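Local coordinates for Iron(3+)-hydroxamate-binding protein FhuD (Bacillus subtilis subsp. subtilis, PDB 3G9Q) that binds iron(3+)-hydroxamate complexes such as ferrichrome and passes them to the membrane-bound permease of its ABC transporter for import, at residues G61-V64 and E65-I68. Sequence-based numbering, arbitrary orientation.
Sequences GTSV and EKVI
Ser63 and Lys66 meet where the backbone leaves a loop and winds into the short helix 64-68, Ser63 with psi 92° and Val64 already near helical angles. Ser63 is the N-cap of this helix: its OG accepts a weak bond from Lys66 N at 3.4 Å, and the same amide also leans weakly on Ser63 O. OG lies anti to the backbone N of Ser63 (chi1 -177°), which turns it over the first turn. There it also donates to Glu65 OE1, reaching the oxygen from above the carboxylate plane. Glu65 can be met this way because its chain bends at chi2 (76°) and folds back toward the cap. Replacing Ser63 by an alanine removes OG, and this would probably leave Lys66 N with the weak, bent bond to Ser63 O and Glu65 OE1 without its hydroxyl partner. Lys66 lays its CG and CD alongside Ser63, and its side chain also touches Asn57 of the preceding loop. On another side of the helix, Val64 and Ile68 lie against helix 85-91, both touching Ile91, while Val67 is buried against Met20 and Pro72. The cap and first turn thus sit on the surface of the periplasmic-binding fold, with Ser63 OG 3.1 Å from Glu65 OE1 and 39° out of the carboxylate plane.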
# COMPACT_ATOMS: atom_id res chain seq x y z
N GLY A 61 -2.27 11.48 15.58
CA GLY A 61 -0.82 11.56 15.50
C GLY A 61 -0.18 12.81 16.09
O GLY A 61 1.00 13.08 15.85
N THR A 62 -0.95 13.57 16.87
CA THR A 62 -0.43 14.79 17.49
C THR A 62 -0.66 14.79 19.00
O THR A 62 0.28 15.03 19.77
CB THR A 62 -1.09 16.07 16.89
OG1 THR A 62 -2.49 16.09 17.21
CG2 THR A 62 -0.90 16.11 15.37
N SER A 63 -1.89 14.51 19.41
CA SER A 63 -2.25 14.48 20.83
C SER A 63 -1.34 13.59 21.67
O SER A 63 -1.57 12.39 21.82
CB SER A 63 -3.70 14.02 20.99
OG SER A 63 -4.07 14.04 22.36
N VAL A 64 -0.29 14.21 22.21
CA VAL A 64 0.71 13.55 23.05
C VAL A 64 0.07 12.98 24.31
O VAL A 64 0.53 11.99 24.87
CB VAL A 64 1.79 14.56 23.48
CG1 VAL A 64 2.95 13.84 24.13
CG2 VAL A 64 2.26 15.37 22.29
N GLU A 65 -1.01 13.64 24.76
CA GLU A 65 -1.73 13.24 25.96
C GLU A 65 -2.41 11.88 25.77
O GLU A 65 -2.40 11.03 26.66
CB GLU A 65 -2.78 14.29 26.33
CG GLU A 65 -2.28 15.74 26.40
CD GLU A 65 -2.08 16.39 25.02
OE1 GLU A 65 -2.97 16.26 24.14
OE2 GLU A 65 -1.03 17.04 24.82
N LYS A 66 -3.01 11.68 24.59
CA LYS A 66 -3.69 10.43 24.30
C LYS A 66 -2.73 9.23 24.37
O LYS A 66 -3.16 8.08 24.61
CB LYS A 66 -4.38 10.52 22.93
CG LYS A 66 -5.64 11.41 22.93
CD LYS A 66 -6.41 11.38 21.60
CE LYS A 66 -6.72 9.96 21.14
NZ LYS A 66 -7.33 9.11 22.22
N VAL A 67 -1.44 9.49 24.17
CA VAL A 67 -0.41 8.44 24.22
C VAL A 67 -0.03 8.15 25.67
O VAL A 67 0.36 7.03 26.03
CB VAL A 67 0.87 8.83 23.42
CG1 VAL A 67 1.83 7.65 23.34
CG2 VAL A 67 0.50 9.28 22.03
N ILE A 68 -0.14 9.18 26.52
CA ILE A 68 0.17 9.05 27.94
C ILE A 68 -0.71 8.00 28.62
O ILE A 68 -0.23 7.20 29.41
CB ILE A 68 -0.00 10.40 28.67
CG1 ILE A 68 1.10 11.36 28.26
CG2 ILE A 68 0.09 10.20 30.19
CD1 ILE A 68 1.97 11.07 27.03